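Local coordinates for protein beta-Ala-His dipeptidase (Homo sapiens, PDB 3DLJ) that hydrolyses the peptide bond of Xaa-His dipeptides, preferring carnosine and anserine, as a secreted metallopeptidase that uses two zinc ions per subunit, at residues D120-E131 and S457-W465; Q163-F171 and A476-L484. All coordinates share one frame; numbering follows the deposited sequence.

Interaction 1 (D120-E131 and S457-W465)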
loop_
_atom_site.group_PDB
_atom_site.type_symbol
_atom_site.label_atom_id
_atom_site.label_comp_id
_atom_site.label_asym_id
_atom_site.label_seq_id
_atom_site.Cartn_x
_atom_site.Cartn_y
_atom_site.Cartn_z
ATOM N N ASP A 120 10.511 -14.898 -10.210
ATOM C CA ASP A 120 10.890 -14.181 -8.987
ATOM C C ASP A 120 10.850 -15.089 -7.760
ATOM O O ASP A 120 11.418 -14.740 -6.737
ATOM C CB ASP A 120 9.971 -12.978 -8.711
ATOM C CG ASP A 120 9.993 -11.925 -9.813
ATOM O OD1 ASP A 120 11.016 -11.823 -10.550
ATOM O OD2 ASP A 120 8.958 -11.187 -9.923
ATOM N N GLY A 121 10.175 -16.237 -7.852
ATOM C CA GLY A 121 10.098 -17.198 -6.732
ATOM C C GLY A 121 8.680 -17.628 -6.363
ATOM O O GLY A 121 8.427 -18.077 -5.245
ATOM N N TRP A 122 7.753 -17.487 -7.302
ATOM C CA TRP A 122 6.352 -17.884 -7.105
ATOM C C TRP A 122 6.205 -19.397 -7.222
ATOM O O TRP A 122 6.763 -19.999 -8.136
ATOM C CB TRP A 122 5.478 -17.225 -8.165
ATOM C CG TRP A 122 5.179 -15.769 -7.937
ATOM C CD1 TRP A 122 5.997 -14.698 -8.207
ATOM C CD2 TRP A 122 3.964 -15.224 -7.409
ATOM N NE1 TRP A 122 5.359 -13.523 -7.871
ATOM C CE2 TRP A 122 4.114 -13.820 -7.376
ATOM C CE3 TRP A 122 2.761 -15.788 -6.958
ATOM C CZ2 TRP A 122 3.099 -12.969 -6.914
ATOM C CZ3 TRP A 122 1.769 -14.948 -6.493
ATOM C CH2 TRP A 122 1.935 -13.549 -6.493
ATOM N N LEU A 123 5.467 -20.000 -6.291
ATOM C CA LEU A 123 5.158 -21.431 -6.328
ATOM C C LEU A 123 3.903 -21.701 -7.143
ATOM O O LEU A 123 3.545 -22.850 -7.394
ATOM C CB LEU A 123 4.963 -22.001 -4.906
ATOM C CG LEU A 123 6.007 -21.697 -3.819
ATOM C CD1 LEU A 123 5.661 -22.498 -2.578
ATOM C CD2 LEU A 123 7.436 -22.000 -4.263
ATOM N N THR A 124 3.220 -20.632 -7.529
ATOM C CA THR A 124 2.033 -20.707 -8.366
ATOM C C THR A 124 2.189 -19.687 -9.477
ATOM O O THR A 124 3.069 -18.820 -9.428
ATOM C CB THR A 124 0.739 -20.389 -7.566
ATOM O OG1 THR A 124 0.809 -19.058 -7.035
ATOM C CG2 THR A 124 0.514 -21.393 -6.429
ATOM N N ASP A 125 1.347 -19.793 -10.493
ATOM C CA ASP A 125 1.276 -18.767 -11.523
ATOM C C ASP A 125 0.630 -17.511 -10.887
ATOM O O ASP A 125 -0.536 -17.558 -10.476
ATOM C CB ASP A 125 0.473 -19.301 -12.717
ATOM C CG ASP A 125 0.353 -18.297 -13.840
ATOM O OD1 ASP A 125 0.498 -17.096 -13.589
ATOM O OD2 ASP A 125 0.081 -18.698 -14.989
ATOM N N PRO A 126 1.391 -16.392 -10.789
ATOM C CA PRO A 126 0.925 -15.177 -10.083
ATOM C C PRO A 126 -0.455 -14.666 -10.507
ATOM O O PRO A 126 -1.151 -14.057 -9.710
ATOM C CB PRO A 126 1.996 -14.125 -10.429
ATOM C CG PRO A 126 2.833 -14.716 -11.488
ATOM C CD PRO A 126 2.738 -16.202 -11.349
ATOM N N TYR A 127 -0.832 -14.932 -11.756
ATOM C CA TYR A 127 -2.075 -14.442 -12.335
ATOM C C TYR A 127 -3.163 -15.513 -12.454
ATOM O O TYR A 127 -4.202 -15.298 -13.092
ATOM C CB TYR A 127 -1.801 -13.745 -13.672
ATOM C CG TYR A 127 -1.014 -12.461 -13.498
ATOM C CD1 TYR A 127 0.340 -12.367 -13.907
ATOM C CD2 TYR A 127 -1.592 -11.357 -12.881
ATOM C CE1 TYR A 127 1.075 -11.184 -13.718
ATOM C CE2 TYR A 127 -0.869 -10.171 -12.694
ATOM C CZ TYR A 127 0.452 -10.090 -13.100
ATOM O OH TYR A 127 1.120 -8.909 -12.897
ATOM N N VAL A 128 -2.919 -16.661 -11.834
ATOM C CA VAL A 128 -3.952 -17.707 -11.722
ATOM C C VAL A 128 -4.255 -17.860 -10.227
ATOM O O VAL A 128 -3.445 -18.457 -9.514
ATOM C CB VAL A 128 -3.488 -19.084 -12.303
ATOM C CG1 VAL A 128 -4.573 -20.151 -12.082
ATOM C CG2 VAL A 128 -3.133 -18.982 -13.787
ATOM N N LEU A 129 -5.386 -17.314 -9.761
ATOM C CA LEU A 129 -5.762 -17.438 -8.330
ATOM C C LEU A 129 -5.832 -18.927 -7.976
ATOM O O LEU A 129 -6.572 -19.676 -8.594
ATOM C CB LEU A 129 -7.089 -16.724 -8.000
ATOM C CG LEU A 129 -7.475 -16.488 -6.522
ATOM C CD1 LEU A 129 -6.724 -15.282 -5.913
ATOM C CD2 LEU A 129 -9.001 -16.317 -6.338
ATOM N N THR A 130 -5.018 -19.344 -7.009
ATOM C CA THR A 130 -4.914 -20.746 -6.602
ATOM C C THR A 130 -5.219 -20.821 -5.098
ATOM O O THR A 130 -4.582 -20.133 -4.295
ATOM C CB THR A 130 -3.467 -21.294 -6.918
ATOM O OG1 THR A 130 -3.126 -21.031 -8.294
ATOM C CG2 THR A 130 -3.346 -22.795 -6.647
ATOM N N GLU A 131 -6.210 -21.614 -4.709
ATOM C CA GLU A 131 -6.526 -21.757 -3.289
ATOM C C GLU A 131 -5.727 -22.894 -2.706
ATOM O O GLU A 131 -5.743 -23.993 -3.240
ATOM C CB GLU A 131 -8.024 -22.008 -3.058
ATOM C CG GLU A 131 -8.401 -21.958 -1.573
ATOM C CD GLU A 131 -9.898 -21.776 -1.322
ATOM O OE1 GLU A 131 -10.704 -21.899 -2.272
ATOM O OE2 GLU A 131 -10.270 -21.497 -0.170
ATOM N N SER A 457 5.180 -8.879 -2.976
ATOM C CA SER A 457 6.142 -9.974 -2.877
ATOM C C SER A 457 5.675 -11.145 -3.702
ATOM O O SER A 457 4.570 -11.121 -4.232
ATOM C CB SER A 457 6.266 -10.463 -1.432
ATOM O OG SER A 457 6.659 -9.387 -0.613
ATOM N N GLN A 458 6.526 -12.164 -3.778
ATOM C CA GLN A 458 6.193 -13.457 -4.356
ATOM C C GLN A 458 5.201 -14.127 -3.433
ATOM O O GLN A 458 5.299 -13.984 -2.213
ATOM C CB GLN A 458 7.430 -14.362 -4.461
ATOM C CG GLN A 458 8.692 -13.675 -4.926
ATOM C CD GLN A 458 9.565 -13.231 -3.772
ATOM O OE1 GLN A 458 9.082 -12.698 -2.778
ATOM N NE2 GLN A 458 10.870 -13.462 -3.899
ATOM N N ASN A 459 4.263 -14.862 -4.022
ATOM C CA ASN A 459 3.281 -15.664 -3.278
ATOM C C ASN A 459 2.363 -14.829 -2.378
ATOM O O ASN A 459 2.060 -15.214 -1.244
ATOM C CB ASN A 459 3.993 -16.813 -2.542
ATOM C CG ASN A 459 4.857 -17.653 -3.488
ATOM O OD1 ASN A 459 4.354 -18.184 -4.472
ATOM N ND2 ASN A 459 6.152 -17.738 -3.216
ATOM N N GLU A 460 1.953 -13.670 -2.900
ATOM C CA GLU A 460 0.847 -12.877 -2.358
ATOM C C GLU A 460 -0.442 -13.703 -2.309
ATOM O O GLU A 460 -0.722 -14.458 -3.215
ATOM C CB GLU A 460 0.590 -11.643 -3.243
ATOM C CG GLU A 460 -0.496 -10.748 -2.676
ATOM C CD GLU A 460 -0.854 -9.579 -3.539
ATOM O OE1 GLU A 460 -0.096 -9.227 -4.496
ATOM O OE2 GLU A 460 -1.901 -8.966 -3.223
ATOM N N LYS A 461 -1.226 -13.521 -1.257
ATOM C CA LYS A 461 -2.528 -14.180 -1.104
ATOM C C LYS A 461 -3.454 -13.241 -0.336
ATOM O O LYS A 461 -3.000 -12.271 0.285
ATOM C CB LYS A 461 -2.387 -15.491 -0.300
ATOM C CG LYS A 461 -1.721 -15.232 1.051
ATOM C CD LYS A 461 -2.151 -16.149 2.123
ATOM C CE LYS A 461 -1.492 -15.819 3.460
ATOM N NZ LYS A 461 -2.375 -14.982 4.315
ATOM N N ILE A 462 -4.748 -13.553 -0.377
ATOM C CA ILE A 462 -5.667 -13.149 0.651
ATOM C C ILE A 462 -6.302 -14.436 1.167
ATOM O O ILE A 462 -6.559 -15.358 0.370
ATOM C CB ILE A 462 -6.725 -12.107 0.163
ATOM C CG1 ILE A 462 -7.441 -11.475 1.379
ATOM C CG2 ILE A 462 -7.714 -12.721 -0.884
ATOM C CD1 ILE A 462 -8.367 -10.352 1.046
ATOM N N ASN A 463 -6.515 -14.535 2.485
ATOM C CA ASN A 463 -7.286 -15.661 3.027
ATOM C C ASN A 463 -8.757 -15.607 2.607
ATOM O O ASN A 463 -9.370 -14.542 2.639
ATOM C CB ASN A 463 -7.192 -15.731 4.565
ATOM C CG ASN A 463 -5.762 -15.837 5.058
ATOM O OD1 ASN A 463 -4.871 -16.247 4.323
ATOM N ND2 ASN A 463 -5.538 -15.472 6.310
ATOM N N ARG A 464 -9.322 -16.754 2.218
ATOM C CA ARG A 464 -10.761 -16.830 1.905
ATOM C C ARG A 464 -11.610 -16.269 3.058
ATOM O O ARG A 464 -12.580 -15.541 2.830
ATOM C CB ARG A 464 -11.187 -18.273 1.587
ATOM C CG ARG A 464 -12.685 -18.422 1.356
ATOM C CD ARG A 464 -13.157 -19.882 1.305
ATOM N NE ARG A 464 -12.956 -20.457 -0.020
ATOM C CZ ARG A 464 -13.859 -20.478 -0.997
ATOM N NH1 ARG A 464 -13.536 -21.033 -2.150
ATOM N NH2 ARG A 464 -15.071 -19.952 -0.838
ATOM N N TRP A 465 -11.229 -16.595 4.292
ATOM C CA TRP A 465 -11.969 -16.140 5.461
ATOM C C TRP A 465 -11.979 -14.619 5.574
ATOM O O TRP A 465 -13.037 -14.021 5.823
ATOM C CB TRP A 465 -11.388 -16.771 6.710
ATOM C CG TRP A 465 -12.120 -16.491 7.981
ATOM C CD1 TRP A 465 -13.238 -17.142 8.463
ATOM C CD2 TRP A 465 -11.747 -15.537 8.985
ATOM N NE1 TRP A 465 -13.589 -16.623 9.689
ATOM C CE2 TRP A 465 -12.695 -15.641 10.034
ATOM C CE3 TRP A 465 -10.718 -14.586 9.089
ATOM C CZ2 TRP A 465 -12.641 -14.830 11.181
ATOM C CZ3 TRP A 465 -10.660 -13.783 10.234
ATOM C CH2 TRP A 465 -11.613 -13.916 11.267
HETATM O O HOH W 1 2.026 -18.968 -4.716
#

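Interaction 2 (Q163-F171 and A476-L484)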
loop_
_atom_site.group_PDB
_atom_site.type_symbol
_atom_site.label_atom_id
_atom_site.label_comp_id
_atom_site.label_asym_id
_atom_site.label_seq_id
_atom_site.Cartn_x
_atom_site.Cartn_y
_atom_site.Cartn_z
ATOM N N GLN A 163 -32.843 -5.160 -0.854
ATOM C CA GLN A 163 -32.780 -4.469 0.388
ATOM C C GLN A 163 -32.136 -3.090 0.164
ATOM O O GLN A 163 -31.075 -2.965 -0.445
ATOM C CB GLN A 163 -32.053 -5.294 1.446
ATOM C CG GLN A 163 -32.033 -4.614 2.818
ATOM C CD GLN A 163 -31.510 -5.503 3.928
ATOM O OE1 GLN A 163 -31.444 -6.731 3.777
ATOM N NE2 GLN A 163 -31.153 -4.885 5.072
ATOM N N ASP A 164 -32.851 -2.073 0.624
ATOM C CA ASP A 164 -32.395 -0.713 0.752
ATOM C C ASP A 164 -30.998 -0.680 1.365
ATOM O O ASP A 164 -30.770 -1.241 2.450
ATOM C CB ASP A 164 -33.386 0.026 1.673
ATOM C CG ASP A 164 -33.110 1.530 1.775
ATOM O OD1 ASP A 164 -33.155 2.217 0.718
ATOM O OD2 ASP A 164 -32.884 2.020 2.923
ATOM N N LEU A 165 -30.069 -0.040 0.653
ATOM C CA LEU A 165 -28.750 0.276 1.192
ATOM C C LEU A 165 -28.902 1.451 2.171
ATOM O O LEU A 165 -29.498 2.471 1.832
ATOM C CB LEU A 165 -27.769 0.622 0.059
ATOM C CG LEU A 165 -27.058 -0.526 -0.691
ATOM C CD1 LEU A 165 -26.784 -0.158 -2.137
ATOM C CD2 LEU A 165 -25.771 -0.985 -0.008
ATOM N N PRO A 166 -28.395 1.294 3.399
ATOM C CA PRO A 166 -28.514 2.299 4.467
ATOM C C PRO A 166 -27.924 3.698 4.145
ATOM O O PRO A 166 -28.418 4.721 4.648
ATOM C CB PRO A 166 -27.741 1.650 5.615
ATOM C CG PRO A 166 -27.846 0.160 5.335
ATOM C CD PRO A 166 -27.686 0.086 3.864
ATOM N N VAL A 167 -26.870 3.726 3.331
ATOM C CA VAL A 167 -26.216 4.965 2.920
ATOM C C VAL A 167 -26.114 5.008 1.394
ATOM O O VAL A 167 -26.144 3.952 0.748
ATOM C CB VAL A 167 -24.798 5.096 3.541
ATOM C CG1 VAL A 167 -24.883 5.347 5.040
ATOM C CG2 VAL A 167 -23.937 3.851 3.249
ATOM N N ASN A 168 -26.028 6.215 0.820
ATOM C CA ASN A 168 -25.578 6.366 -0.556
ATOM C C ASN A 168 -24.104 5.943 -0.604
ATOM O O ASN A 168 -23.370 6.069 0.380
ATOM C CB ASN A 168 -25.740 7.808 -1.069
ATOM C CG ASN A 168 -27.184 8.323 -1.002
ATOM O OD1 ASN A 168 -28.122 7.721 -1.537
ATOM N ND2 ASN A 168 -27.353 9.470 -0.362
ATOM N N ILE A 169 -23.671 5.406 -1.736
ATOM C CA ILE A 169 -22.297 4.957 -1.865
ATOM C C ILE A 169 -21.672 5.528 -3.111
ATOM O O ILE A 169 -22.220 5.438 -4.214
ATOM C CB ILE A 169 -22.186 3.409 -1.865
ATOM C CG1 ILE A 169 -22.693 2.859 -0.518
ATOM C CG2 ILE A 169 -20.733 2.961 -2.134
ATOM C CD1 ILE A 169 -22.621 1.342 -0.397
ATOM N N LYS A 170 -20.521 6.145 -2.900
ATOM C CA LYS A 170 -19.689 6.611 -3.971
ATOM C C LYS A 170 -18.424 5.747 -4.075
ATOM O O LYS A 170 -17.923 5.202 -3.074
ATOM C CB LYS A 170 -19.390 8.110 -3.805
ATOM C CG LYS A 170 -20.602 8.999 -4.120
ATOM C CD LYS A 170 -20.285 10.490 -4.208
ATOM C CE LYS A 170 -21.391 11.210 -4.983
ATOM N NZ LYS A 170 -21.503 12.700 -4.747
ATOM N N PHE A 171 -17.939 5.585 -5.304
ATOM C CA PHE A 171 -16.697 4.843 -5.546
ATOM C C PHE A 171 -15.760 5.732 -6.328
ATOM O O PHE A 171 -16.163 6.336 -7.334
ATOM C CB PHE A 171 -16.943 3.560 -6.362
ATOM C CG PHE A 171 -18.141 2.730 -5.914
ATOM C CD1 PHE A 171 -19.448 3.127 -6.217
ATOM C CD2 PHE A 171 -17.949 1.516 -5.264
ATOM C CE1 PHE A 171 -20.537 2.356 -5.853
ATOM C CE2 PHE A 171 -19.034 0.731 -4.893
ATOM C CZ PHE A 171 -20.335 1.147 -5.176
ATOM N N ALA A 476 -22.200 -4.761 7.382
ATOM C CA ALA A 476 -22.508 -4.198 8.700
ATOM C C ALA A 476 -22.192 -2.684 8.787
ATOM O O ALA A 476 -22.940 -1.908 9.416
ATOM C CB ALA A 476 -21.754 -4.968 9.794
ATOM N N PHE A 477 -21.090 -2.292 8.146
ATOM C CA PHE A 477 -20.558 -0.942 8.189
ATOM C C PHE A 477 -21.484 0.053 7.491
ATOM O O PHE A 477 -21.714 1.154 8.013
ATOM C CB PHE A 477 -19.143 -0.935 7.588
ATOM C CG PHE A 477 -18.485 0.413 7.564
ATOM C CD1 PHE A 477 -18.058 1.028 8.746
ATOM C CD2 PHE A 477 -18.264 1.067 6.358
ATOM C CE1 PHE A 477 -17.417 2.270 8.721
ATOM C CE2 PHE A 477 -17.636 2.315 6.332
ATOM C CZ PHE A 477 -17.211 2.916 7.520
ATOM N N PHE A 478 -22.025 -0.338 6.330
ATOM C CA PHE A 478 -23.037 0.479 5.637
ATOM C C PHE A 478 -24.109 0.922 6.627
ATOM O O PHE A 478 -24.504 2.097 6.656
ATOM C CB PHE A 478 -23.725 -0.278 4.488
ATOM C CG PHE A 478 -22.802 -0.713 3.384
ATOM C CD1 PHE A 478 -23.193 -1.729 2.510
ATOM C CD2 PHE A 478 -21.551 -0.146 3.225
ATOM C CE1 PHE A 478 -22.361 -2.160 1.491
ATOM C CE2 PHE A 478 -20.707 -0.578 2.207
ATOM C CZ PHE A 478 -21.116 -1.587 1.338
ATOM N N LEU A 479 -24.560 -0.044 7.425
ATOM C CA LEU A 479 -25.638 0.141 8.371
ATOM C C LEU A 479 -25.209 1.068 9.517
ATOM O O LEU A 479 -25.976 1.928 9.945
ATOM C CB LEU A 479 -26.132 -1.221 8.873
ATOM C CG LEU A 479 -27.443 -1.293 9.661
ATOM C CD1 LEU A 479 -28.650 -0.868 8.821
ATOM C CD2 LEU A 479 -27.654 -2.715 10.206
ATOM N N GLU A 480 -23.970 0.922 9.973
ATOM C CA GLU A 480 -23.450 1.752 11.056
ATOM C C GLU A 480 -23.270 3.222 10.665
ATOM O O GLU A 480 -23.558 4.118 11.453
ATOM C CB GLU A 480 -22.152 1.157 11.606
ATOM C CG GLU A 480 -22.349 -0.157 12.364
ATOM C CD GLU A 480 -23.017 0.031 13.719
ATOM O OE1 GLU A 480 -23.224 1.189 14.163
ATOM O OE2 GLU A 480 -23.330 -0.996 14.357
ATOM N N MET A 481 -22.793 3.465 9.448
ATOM C CA MET A 481 -22.694 4.827 8.911
ATOM C C MET A 481 -24.058 5.540 8.816
ATOM O O MET A 481 -24.142 6.753 9.021
ATOM C CB MET A 481 -21.991 4.839 7.551
ATOM C CG MET A 481 -20.475 4.620 7.591
ATOM S SD MET A 481 -19.473 5.765 8.591
ATOM C CE MET A 481 -20.244 7.378 8.323
ATOM N N ALA A 482 -25.118 4.789 8.518
ATOM C CA ALA A 482 -26.457 5.358 8.449
ATOM C C ALA A 482 -26.944 5.791 9.825
ATOM O O ALA A 482 -27.809 6.670 9.932
ATOM C CB ALA A 482 -27.435 4.369 7.833
ATOM N N GLN A 483 -26.384 5.172 10.865
ATOM C CA GLN A 483 -26.818 5.383 12.245
ATOM C C GLN A 483 -26.206 6.616 12.939
ATOM O O GLN A 483 -26.640 6.984 14.031
ATOM C CB GLN A 483 -26.681 4.098 13.072
ATOM C CG GLN A 483 -27.579 2.968 12.552
ATOM C CD GLN A 483 -27.752 1.818 13.544
ATOM O OE1 GLN A 483 -28.308 1.994 14.645
ATOM N NE2 GLN A 483 -27.288 0.627 13.151
ATOM N N LEU A 484 -25.197 7.229 12.314
ATOM C CA LEU A 484 -24.896 8.672 12.496
ATOM C C LEU A 484 -24.275 9.254 11.218
ATOM O O LEU A 484 -24.894 9.220 10.143
ATOM C CB LEU A 484 -24.013 8.978 13.725
ATOM C CG LEU A 484 -23.944 10.463 14.165
ATOM C CD1 LEU A 484 -25.190 10.913 14.967
ATOM C CD2 LEU A 484 -22.653 10.827 14.934
#

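Interaction 1 (D120-E131 and S457-W465)
Asn459 joins the two loops by hydrogen bonds from both ends of its amide. Its OD1 takes the N-H of Leu123 at 2.8 Å, in the carbonyl plane and on a lone pair, while ND2 gives a more bent bond (144°) to Gly121 O at 3.1 Å. An amide suits this place because it offers acceptor and donor together. Beside it, Gln458 bends at chi2 (95°), which carries NE2 back to Asp120 O, 3.2 Å away and above that carbonyl's plane. Gly121, with phi at 128°, adopts a backbone shape in which a side chain would jam against the preceding carbonyl.

The Trp122 indole is sandwiched, its broad flat face suited to covering backbone. Gln458 CA makes a CH-pi contact 3.8 Å from the centroid of the Trp122 five-membered ring, and Asn459 N lies over the same face; Pro126 CB covers the opposite one.

At the far end Arg464 meets Glu131 in a side-on salt bridge, NE to OE2 at 2.9 Å and NH1 to OE1 at 3.0 Å, each on a syn lone pair; two carboxylate oxygens match the arginine's nitrogen pair, the groups nearly coplanar. Asp25 shares the arginine through NH2.

Strand 135-137 runs between strands 130-132 and 461-463 in an antiparallel sheet, with helix 24-35 against Leu129, Ile462 and Arg464, and Glu460 reaching to Arg139 and the backbone N of zinc-binding Asp143.

Interaction 2 (Q163-F171 and A476-L484)
Phe478 takes the CD1 methyl of Ile169 over one face of its ring, 3.8 Å from the ring centroid and 14° off the normal, a CH-pi contact displaced toward the ring's rim. CG stands anti to the carbonyl carbon (chi1 -62°), which extends the ring alongside Leu165, whose CD2 comes within 3.7 Å of Phe478 CD1. An aromatic suits this place because its flat ring can serve both aliphatic chains while meeting Trp151 of helix 141-160 edge-to-face. These contacts pack the C-terminal helix 464-482 against the start of strand 168-174 and the residues just before it; the strand is an inner one of the mixed sheet in the M20 peptidase's zinc-binding part. With an alanine at Phe478, the Ile169 and Leu165 methyls are likely to lose their aromatic partner, leaving a gap beside Trp151. Nearer the helix end, Pro166 sets its compact ring against a backbone carbonyl and two side chains: CB is 3.4 Å from Phe478 O and 3.5 Å from Ala482 CB, while CG meets Leu479 CD1 at 3.7 Å. The small methyl of Ala482 lets the proline come this close. Val167, branched at CB, spreads two methyls over the same turn, CG1 packing 3.5 Å from Ala482 N and also against Met481 CB, CG2 nearest Phe478 O.

How the interactions relate
Both contacts use helix 464-482: interaction 1 takes its first residue, Arg464, together with the loop 457-460, interaction 2 its last turns, and their centres stand 32 Å apart. The chemistry follows the surroundings. Interaction 1 is a surface contact, where side-chain amides tie loop to loop and a salt bridge ties strand 130-132 to the helix start, although its indole is buried; through Glu460 it also borders the zinc site. Interaction 2 is partly buried, lies away from the annotated sites and has no hydrogen bond across it, relying on aliphatic and aromatic side chains. In each, an aromatic ring receives a CH group over one face: from a backbone CA in 120-131/457-465, from an isoleucine methyl in 163-171/476-484.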